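Cobalamin (Vitamin B12) biosynthesis CbiX protein (Marinobacter aquaeolei, PDB 3LYH) is probably a metal-binding lyase of the CbiX family, in the chelatase clan, and may act in cobalamin biosynthesis. Local coordinates at residues I9-G14 and A39-E44; I53-K58 and A91-T96; T66-F71 and E101-N106. One frame throughout, in Å; residues are numbered along the deposited sequence. Where two conformers were deposited one is given.

Contact 1: residues I9-G14 and A39-E44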
loop_
_atom_site.group_PDB
_atom_site.type_symbol
_atom_site.label_atom_id
_atom_site.label_comp_id
_atom_site.label_asym_id
_atom_site.label_seq_id
_atom_site.Cartn_x
_atom_site.Cartn_y
_atom_site.Cartn_z
ATOM N N ILE B 9 -5.044 -15.831 2.757
ATOM C CA ILE B 9 -5.977 -14.754 3.046
ATOM C C ILE B 9 -5.215 -13.450 2.906
ATOM O O ILE B 9 -4.271 -13.195 3.680
ATOM C CB ILE B 9 -6.598 -14.862 4.455
ATOM C CG1 ILE B 9 -7.297 -16.195 4.575
ATOM C CG2 ILE B 9 -7.643 -13.739 4.662
ATOM C CD1 ILE B 9 -7.904 -16.508 5.960
ATOM N N LEU B 10 -5.619 -12.636 1.940
ATOM C CA LEU B 10 -5.088 -11.270 1.766
ATOM C C LEU B 10 -5.900 -10.393 2.662
ATOM O O LEU B 10 -7.106 -10.295 2.467
ATOM C CB LEU B 10 -5.150 -10.783 0.328
ATOM C CG LEU B 10 -4.432 -11.634 -0.702
ATOM C CD1 LEU B 10 -4.542 -11.089 -2.133
ATOM C CD2 LEU B 10 -3.014 -11.884 -0.337
ATOM N N LEU B 11 -5.263 -9.778 3.660
ATOM C CA LEU B 11 -5.992 -9.059 4.712
ATOM C C LEU B 11 -5.861 -7.567 4.562
ATOM O O LEU B 11 -4.768 -7.042 4.643
ATOM C CB LEU B 11 -5.560 -9.474 6.116
ATOM C CG LEU B 11 -6.406 -8.910 7.270
ATOM C CD1 LEU B 11 -7.780 -9.457 7.206
ATOM C CD2 LEU B 11 -5.738 -9.241 8.631
ATOM N N ALA B 12 -7.032 -6.907 4.389
ATOM C CA ALA B 12 -7.093 -5.417 4.247
ATOM C C ALA B 12 -7.872 -4.790 5.427
ATOM O O ALA B 12 -8.650 -5.479 6.066
ATOM C CB ALA B 12 -7.791 -5.050 2.884
ATOM N N HIS B 13 -7.703 -3.497 5.726
ATOM C CA HIS B 13 -8.806 -2.751 6.439
ATOM C C HIS B 13 -10.012 -2.584 5.561
ATOM O O HIS B 13 -9.869 -2.268 4.375
ATOM C CB HIS B 13 -8.375 -1.328 6.819
ATOM C CG HIS B 13 -7.652 -1.232 8.108
ATOM N ND1 HIS B 13 -8.104 -1.840 9.259
ATOM C CD2 HIS B 13 -6.501 -0.596 8.440
ATOM C CE1 HIS B 13 -7.247 -1.612 10.239
ATOM N NE2 HIS B 13 -6.265 -0.860 9.767
ATOM N N GLY B 14 -11.202 -2.704 6.143
ATOM C CA GLY B 14 -12.457 -2.455 5.435
ATOM C C GLY B 14 -12.939 -1.031 5.651
ATOM O O GLY B 14 -12.346 -0.254 6.387
ATOM N N ALA B 39 -8.021 -15.666 -1.098
ATOM C CA ALA B 39 -9.203 -14.801 -0.941
ATOM C C ALA B 39 -8.818 -13.524 -0.215
ATOM O O ALA B 39 -7.859 -13.531 0.590
ATOM C CB ALA B 39 -10.279 -15.530 -0.173
ATOM N N ILE B 40 -9.529 -12.456 -0.509
ATOM C CA ILE B 40 -9.373 -11.224 0.293
ATOM C C ILE B 40 -10.345 -11.286 1.470
ATOM O O ILE B 40 -11.441 -11.862 1.355
ATOM C CB ILE B 40 -9.639 -9.912 -0.512
ATOM C CG1 ILE B 40 -9.217 -8.699 0.293
ATOM C CG2 ILE B 40 -11.130 -9.818 -1.018
ATOM C CD1 ILE B 40 -9.102 -7.420 -0.484
ATOM N N ALA B 41 -9.901 -10.741 2.604
ATOM C CA ALA B 41 -10.763 -10.561 3.763
ATOM C C ALA B 41 -10.444 -9.198 4.362
ATOM O O ALA B 41 -9.351 -8.635 4.165
ATOM C CB ALA B 41 -10.586 -11.684 4.811
ATOM N N TYR B 42 -11.435 -8.663 5.076
ATOM C CA TYR B 42 -11.351 -7.361 5.688
ATOM C C TYR B 42 -11.406 -7.493 7.227
ATOM O O TYR B 42 -12.216 -8.223 7.775
ATOM C CB TYR B 42 -12.519 -6.491 5.229
ATOM C CG TYR B 42 -12.486 -6.203 3.747
ATOM C CD1 TYR B 42 -11.640 -5.236 3.258
ATOM C CD2 TYR B 42 -13.324 -6.876 2.859
ATOM C CE1 TYR B 42 -11.596 -4.957 1.892
ATOM C CE2 TYR B 42 -13.297 -6.598 1.484
ATOM C CZ TYR B 42 -12.429 -5.635 1.027
ATOM O OH TYR B 42 -12.372 -5.330 -0.301
HETATM N N MSE B 43 -10.517 -6.772 7.877
HETATM C CA MSE B 43 -10.385 -6.760 9.339
HETATM C C MSE B 43 -11.688 -6.281 10.012
HETATM O O MSE B 43 -12.066 -6.791 11.052
HETATM C CB MSE B 43 -9.179 -5.881 9.721
HETATM C CG MSE B 43 -8.596 -6.038 11.149
HETATM SE SE MSE B 43 -6.938 -5.036 11.317
HETATM C CE MSE B 43 -6.548 -5.343 9.515
ATOM N N GLU B 44 -12.365 -5.312 9.385
ATOM C CA GLU B 44 -13.627 -4.801 9.881
ATOM C C GLU B 44 -14.416 -4.074 8.823
ATOM O O GLU B 44 -13.897 -3.797 7.750
ATOM C CB GLU B 44 -13.365 -3.801 11.002
ATOM C CG GLU B 44 -12.670 -2.524 10.547
ATOM C CD GLU B 44 -11.209 -2.725 10.369
ATOM O OE1 GLU B 44 -10.592 -3.075 11.376
ATOM O OE2 GLU B 44 -10.683 -2.573 9.229
#
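Strands 9-12 and 39-42 run in parallel, paired Ile9 with Ala39 through Ala12 with Tyr42. Four nearly straight backbone hydrogen bonds join them, the last from Met43 N to Ala12 O (2.9 Å), just past strand 39-42. Beyond the strand ends, Glu44 does the distinctive work. Its CB leads to a CG in the crowded position between backbone N and carbonyl carbon (chi1 67°), and a bend at chi2 turns the chain back toward residues 13 and 14. Glu44 CD comes within 3.4 Å of His13 ND1. At the tip, Glu44 OE2 takes two donors: His13 ND1 at 2.7 Å, arriving from above the carboxylate plane though close to the plane of its own ring, and Gly14 N at 3.1 Å, on the anti lone pair. Both bonds grip OE2, and the carboxylate would probably make the imidazole more basic. Met43, a selenomethionine, lies alongside the imidazole with SE 3.6 Å from His13 CE1. The Phe71 ring meets His13 edge-to-face. The strands belong to a beta-alpha-beta unit whose helix 18-34 covers Leu10, Ala12 and Ile40; Ile9 and Ala41, on the other face, pack against helix 50-59, and strand 64-69 flanks strand 6-12.

Contact 2: residues I53-K58 and A91-T96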
loop_
_atom_site.group_PDB
_atom_site.type_symbol
_atom_site.label_atom_id
_atom_site.label_comp_id
_atom_site.label_asym_id
_atom_site.label_seq_id
_atom_site.Cartn_x
_atom_site.Cartn_y
_atom_site.Cartn_z
ATOM N N ILE B 53 -14.090 -16.100 5.798
ATOM C CA ILE B 53 -13.163 -16.807 4.929
ATOM C C ILE B 53 -12.644 -18.093 5.586
ATOM O O ILE B 53 -12.510 -19.145 4.928
ATOM C CB ILE B 53 -12.013 -15.886 4.475
ATOM C CG1 ILE B 53 -12.543 -14.706 3.661
ATOM C CG2 ILE B 53 -10.959 -16.676 3.636
ATOM C CD1 ILE B 53 -13.366 -15.086 2.418
ATOM N N VAL B 54 -12.321 -18.019 6.873
ATOM C CA VAL B 54 -11.807 -19.210 7.557
ATOM C C VAL B 54 -12.905 -20.262 7.642
ATOM O O VAL B 54 -12.671 -21.420 7.327
ATOM C CB VAL B 54 -11.198 -18.887 8.948
ATOM C CG1 VAL B 54 -10.930 -20.177 9.694
ATOM C CG2 VAL B 54 -9.924 -18.033 8.808
ATOM N N ASN B 55 -14.110 -19.815 7.998
ATOM C CA ASN B 55 -15.290 -20.693 8.086
ATOM C C ASN B 55 -15.535 -21.410 6.750
ATOM O O ASN B 55 -15.805 -22.606 6.711
ATOM C CB ASN B 55 -16.508 -19.869 8.524
ATOM C CG ASN B 55 -17.575 -20.695 9.205
ATOM O OD1 ASN B 55 -17.343 -21.275 10.264
ATOM N ND2 ASN B 55 -18.766 -20.733 8.611
ATOM N N ARG B 56 -15.379 -20.672 5.651
ATOM C CA ARG B 56 -15.572 -21.196 4.304
ATOM C C ARG B 56 -14.487 -22.178 3.834
ATOM O O ARG B 56 -14.799 -23.188 3.190
ATOM C CB ARG B 56 -15.646 -20.031 3.281
ATOM C CG ARG B 56 -17.011 -19.389 3.099
ATOM C CD ARG B 56 -17.153 -18.835 1.664
ATOM N NE ARG B 56 -18.148 -17.764 1.580
ATOM C CZ ARG B 56 -17.894 -16.455 1.461
ATOM N NH1 ARG B 56 -16.649 -15.972 1.373
ATOM N NH2 ARG B 56 -18.920 -15.600 1.422
ATOM N N ALA B 57 -13.224 -21.863 4.093
ATOM C CA ALA B 57 -12.125 -22.730 3.702
ATOM C C ALA B 57 -12.214 -24.024 4.537
ATOM O O ALA B 57 -11.999 -25.115 4.014
ATOM C CB ALA B 57 -10.788 -22.022 3.899
ATOM N N LYS B 58 -12.566 -23.856 5.818
ATOM C CA LYS B 58 -12.739 -24.944 6.792
ATOM C C LYS B 58 -13.905 -25.855 6.438
ATOM O O LYS B 58 -13.758 -27.081 6.449
ATOM C CB LYS B 58 -12.931 -24.356 8.203
ATOM C CG LYS B 58 -13.093 -25.354 9.355
ATOM C CD LYS B 58 -12.011 -26.427 9.362
ATOM C CE LYS B 58 -12.253 -27.449 10.464
ATOM N NZ LYS B 58 -11.640 -26.975 11.715
ATOM N N ALA B 91 -8.587 -21.019 17.661
ATOM C CA ALA B 91 -9.314 -21.772 18.715
ATOM C C ALA B 91 -10.764 -22.063 18.340
ATOM O O ALA B 91 -11.242 -23.173 18.501
ATOM C CB ALA B 91 -9.243 -21.015 20.030
ATOM N N GLU B 92 -11.465 -21.055 17.845
ATOM C CA GLU B 92 -12.854 -21.186 17.414
ATOM C C GLU B 92 -13.015 -22.193 16.266
ATOM O O GLU B 92 -13.988 -22.932 16.245
ATOM C CB GLU B 92 -13.405 -19.807 17.038
ATOM C CG GLU B 92 -14.851 -19.740 16.604
ATOM C CD GLU B 92 -15.286 -18.313 16.223
ATOM O OE1 GLU B 92 -14.614 -17.331 16.638
ATOM O OE2 GLU B 92 -16.309 -18.179 15.508
ATOM N N HIS B 93 -12.057 -22.242 15.332
ATOM C CA HIS B 93 -12.191 -23.131 14.175
ATOM C C HIS B 93 -11.255 -24.342 14.176
ATOM O O HIS B 93 -11.374 -25.169 13.286
ATOM C CB HIS B 93 -12.058 -22.321 12.874
ATOM C CG HIS B 93 -13.103 -21.258 12.729
ATOM N ND1 HIS B 93 -14.434 -21.547 12.511
ATOM C CD2 HIS B 93 -13.018 -19.905 12.784
ATOM C CE1 HIS B 93 -15.120 -20.421 12.431
ATOM N NE2 HIS B 93 -14.285 -19.410 12.593
ATOM N N GLY B 94 -10.356 -24.475 15.151
ATOM C CA GLY B 94 -9.365 -25.563 15.151
ATOM C C GLY B 94 -8.477 -25.618 13.895
ATOM O O GLY B 94 -8.308 -26.668 13.254
ATOM N N VAL B 95 -7.907 -24.474 13.548
ATOM C CA VAL B 95 -6.999 -24.342 12.410
ATOM C C VAL B 95 -5.686 -23.702 12.853
ATOM O O VAL B 95 -5.591 -23.217 13.985
ATOM C CB VAL B 95 -7.646 -23.504 11.284
ATOM C CG1 VAL B 95 -8.910 -24.255 10.729
ATOM C CG2 VAL B 95 -8.026 -22.120 11.768
ATOM N N THR B 96 -4.711 -23.765 11.950
ATOM C CA THR B 96 -3.370 -23.178 12.082
ATOM C C THR B 96 -3.253 -22.032 11.059
ATOM O O THR B 96 -3.476 -22.239 9.859
ATOM C CB THR B 96 -2.274 -24.209 11.852
ATOM O OG1 THR B 96 -2.467 -25.292 12.771
ATOM C CG2 THR B 96 -0.865 -23.612 12.097
#
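Lys58 sends CG anti to its backbone N (chi1 -179°), then bends at chi2 and again at chi4, which carries the ammonium from helix 50-59 across to the last residue of helix 78-93. His93 holds CG anti to its carbonyl carbon (chi1 -61°), swinging the imidazole toward helix 50-59. Lys58 NZ meets His93 O nearly along the C=O axis at 2.4 Å, shorter than a normal hydrogen bond, so the contact is strained or the lysine tip less exactly placed. This acceptor lies at the C-terminal end of helix 78-93, where the helix dipole should favour a positive charge, and Glu63 gives the ammonium a second partner through a salt bridge.

On the way there, Lys58 CD passes Val95 CG1 at 4.0 Å. Val54 CG1 touches His93 CD2 obliquely at 3.7 Å. Asn55 OD1 comes to 3.2 Å from His93 CE1, with amide and ring planes 58° apart. The ring nitrogen NE2 of His93 is hydrogen-bonded to Asp51, so the imidazole is tied back to helix 50-59. The same Val54 CG1 also reaches Val95 CG2 at 4.1 Å, and both valines rest on Phe65 of strand 64-69.

Gly94, with positive phi, turns the chain toward strand 96-99. The contact joins two helices of a parallel alpha/beta fold where helix 78-93 hands over to that strand.

Contact 3: residues T66-F71 and E101-N106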
loop_
_atom_site.group_PDB
_atom_site.type_symbol
_atom_site.label_atom_id
_atom_site.label_comp_id
_atom_site.label_asym_id
_atom_site.label_seq_id
_atom_site.Cartn_x
_atom_site.Cartn_y
_atom_site.Cartn_z
ATOM N N THR B 66 -2.359 -18.906 5.670
ATOM C CA THR B 66 -1.367 -17.842 5.823
ATOM C C THR B 66 -2.086 -16.536 5.506
ATOM O O THR B 66 -2.681 -16.404 4.446
ATOM C CB THR B 66 -0.131 -18.023 4.933
ATOM O OG1 THR B 66 0.517 -19.259 5.310
ATOM C CG2 THR B 66 0.859 -16.848 5.062
ATOM N N VAL B 67 -2.066 -15.639 6.482
ATOM C CA VAL B 67 -2.550 -14.250 6.341
ATOM C C VAL B 67 -1.432 -13.385 5.850
ATOM O O VAL B 67 -0.371 -13.298 6.499
ATOM C CB VAL B 67 -3.108 -13.728 7.673
ATOM C CG1 VAL B 67 -3.499 -12.259 7.574
ATOM C CG2 VAL B 67 -4.351 -14.561 8.107
ATOM N N VAL B 68 -1.660 -12.776 4.689
ATOM C CA VAL B 68 -0.715 -11.819 4.051
ATOM C C VAL B 68 -1.370 -10.417 4.188
ATOM O O VAL B 68 -2.342 -10.112 3.466
ATOM C CB VAL B 68 -0.467 -12.116 2.569
ATOM C CG1 VAL B 68 0.519 -11.107 1.965
ATOM C CG2 VAL B 68 0.070 -13.542 2.362
ATOM N N PRO B 69 -0.842 -9.580 5.123
ATOM C CA PRO B 69 -1.432 -8.239 5.276
ATOM C C PRO B 69 -1.210 -7.335 4.077
ATOM O O PRO B 69 -0.078 -7.114 3.658
ATOM C CB PRO B 69 -0.781 -7.697 6.542
ATOM C CG PRO B 69 -0.240 -8.861 7.251
ATOM C CD PRO B 69 0.178 -9.806 6.143
ATOM N N LEU B 70 -2.286 -6.794 3.516
ATOM C CA LEU B 70 -2.239 -5.857 2.387
ATOM C C LEU B 70 -2.052 -4.435 2.931
ATOM O O LEU B 70 -2.951 -3.563 2.893
ATOM C CB LEU B 70 -3.479 -5.924 1.501
ATOM C CG LEU B 70 -3.688 -7.201 0.727
ATOM C CD1 LEU B 70 -4.909 -7.073 -0.191
ATOM C CD2 LEU B 70 -2.422 -7.657 -0.042
ATOM N N PHE B 71 -0.905 -4.263 3.543
ATOM C CA PHE B 71 -0.491 -3.028 4.255
ATOM C C PHE B 71 0.924 -2.700 3.819
ATOM O O PHE B 71 1.819 -3.575 3.776
ATOM C CB PHE B 71 -0.496 -3.205 5.781
ATOM C CG PHE B 71 -1.852 -3.308 6.370
ATOM C CD1 PHE B 71 -2.562 -4.477 6.334
ATOM C CD2 PHE B 71 -2.437 -2.194 6.977
ATOM C CE1 PHE B 71 -3.820 -4.581 6.881
ATOM C CE2 PHE B 71 -3.698 -2.280 7.518
ATOM C CZ PHE B 71 -4.396 -3.491 7.467
ATOM N N GLU B 101 4.616 -11.291 7.104
ATOM C CA GLU B 101 4.943 -9.864 7.153
ATOM C C GLU B 101 4.000 -9.084 6.206
ATOM O O GLU B 101 3.560 -9.629 5.197
ATOM C CB GLU B 101 6.443 -9.618 6.808
ATOM C CG GLU B 101 6.822 -9.805 5.321
ATOM C CD GLU B 101 8.330 -9.682 4.989
ATOM O OE1 GLU B 101 9.117 -9.450 5.948
ATOM O OE2 GLU B 101 8.693 -9.841 3.764
ATOM N N PRO B 102 3.721 -7.799 6.492
ATOM C CA PRO B 102 2.948 -6.952 5.586
ATOM C C PRO B 102 3.678 -6.829 4.226
ATOM O O PRO B 102 4.931 -6.888 4.199
ATOM C CB PRO B 102 2.913 -5.606 6.286
ATOM C CG PRO B 102 3.865 -5.657 7.309
ATOM C CD PRO B 102 4.194 -7.018 7.653
ATOM N N ILE B 103 2.922 -6.714 3.139
ATOM C CA ILE B 103 3.503 -6.635 1.791
ATOM C C ILE B 103 4.566 -5.521 1.675
ATOM O O ILE B 103 5.493 -5.651 0.902
ATOM C CB ILE B 103 2.461 -6.547 0.674
ATOM C CG1 ILE B 103 1.637 -5.276 0.793
ATOM C CG2 ILE B 103 1.586 -7.854 0.630
ATOM C CD1 ILE B 103 0.749 -5.037 -0.362
ATOM N N GLY B 104 4.397 -4.423 2.420
ATOM C CA GLY B 104 5.363 -3.349 2.336
ATOM C C GLY B 104 6.764 -3.647 2.804
ATOM O O GLY B 104 7.661 -2.862 2.506
ATOM N N LYS B 105 6.937 -4.718 3.569
ATOM C CA LYS B 105 8.265 -5.208 3.952
ATOM C C LYS B 105 9.006 -5.959 2.836
ATOM O O LYS B 105 10.214 -6.180 2.935
ATOM C CB LYS B 105 8.165 -6.074 5.223
ATOM C CG LYS B 105 7.861 -5.268 6.505
ATOM C CD LYS B 105 9.100 -4.859 7.319
ATOM C CE LYS B 105 8.712 -4.466 8.768
ATOM N NZ LYS B 105 7.988 -5.553 9.515
ATOM N N ASN B 106 8.309 -6.314 1.765
ATOM C CA ASN B 106 8.889 -7.127 0.711
ATOM C C ASN B 106 9.587 -6.195 -0.270
ATOM O O ASN B 106 8.993 -5.200 -0.708
ATOM C CB ASN B 106 7.818 -7.987 0.035
ATOM C CG ASN B 106 8.417 -9.117 -0.780
ATOM O OD1 ASN B 106 9.094 -8.862 -1.794
ATOM N ND2 ASN B 106 8.231 -10.340 -0.326
#
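At the C-terminal end of the parallel sheet, where strand 64-69 runs out into a loop, residues 69-71 catch the turn that leads into helix 107-125. Leu70 is the centre of an inverse gamma turn, and the carbonyls on its two sides both serve the incoming chain. Pro69 O accepts from Ile103 N at 3.1 Å, nearly along the C=O axis and with an N-H...O angle of 165°. Phe71 O accepts from Gly104 N at 3.0 Å, in the carbonyl plane and on a lone pair. Two successive amides at the start of the 3-10 segment 103-105 are thus held by carbonyls two residues apart.

Side chains fill in around this pair of bonds. Ile103 has CG1 in the crowded position between its backbone N and carbonyl carbon (chi1 63°), which brings CG1 to 3.4 Å from Phe71 O and leaves CG2 beside the strand. There Ile103 CG2 meets Val68 CG1 at 3.7 Å, the two side chains crossing at about a right angle, and Leu70 CD2 at 4.1 Å. Pro69 CB packs against Pro102 CA at 3.9 Å, and Pro102 CB turns on to Phe71 O at 3.4 Å. Further back, Pro69 CD touches Glu101 O at 3.5 Å.

Leu70 and Ile103 also pack on Ile113 of the second subunit, so the apolar side of the turn forms part of the dimer interface. Asn106 occupies the N-cap of helix 107-125: its OD1 accepts from Arg108 N, while its ND2 reaches Glu119 of the second subunit. The paired segment leads directly into that helix. Alpha/beta proteins commonly place their sites at the carboxyl ends of parallel strands, and this edge is probably where a chelatase-like cleft lies.

Contacts 1 and 3 are built on neighbouring strands of the same sheet, their centres about 11 Å apart. Leu11 O to Leu70 N, at 2.7 Å, is a probable hydrogen bond between them, and His13 CD2 packs 3.4 Å from Phe71 CE2 at the carboxyl ends of those strands. His13 follows Leu11 and Ala12 at this edge, where a metal site as in CbiX relatives is plausible but not established. Contact 2 lies toward the other end of the sheet, its centre about 15 Å from that of contact 1 and about 20 Å from that of contact 3. It touches contact 1 through helix 50-59, where Ile53 CG1 packs on Ala41 CB at 3.8 Å.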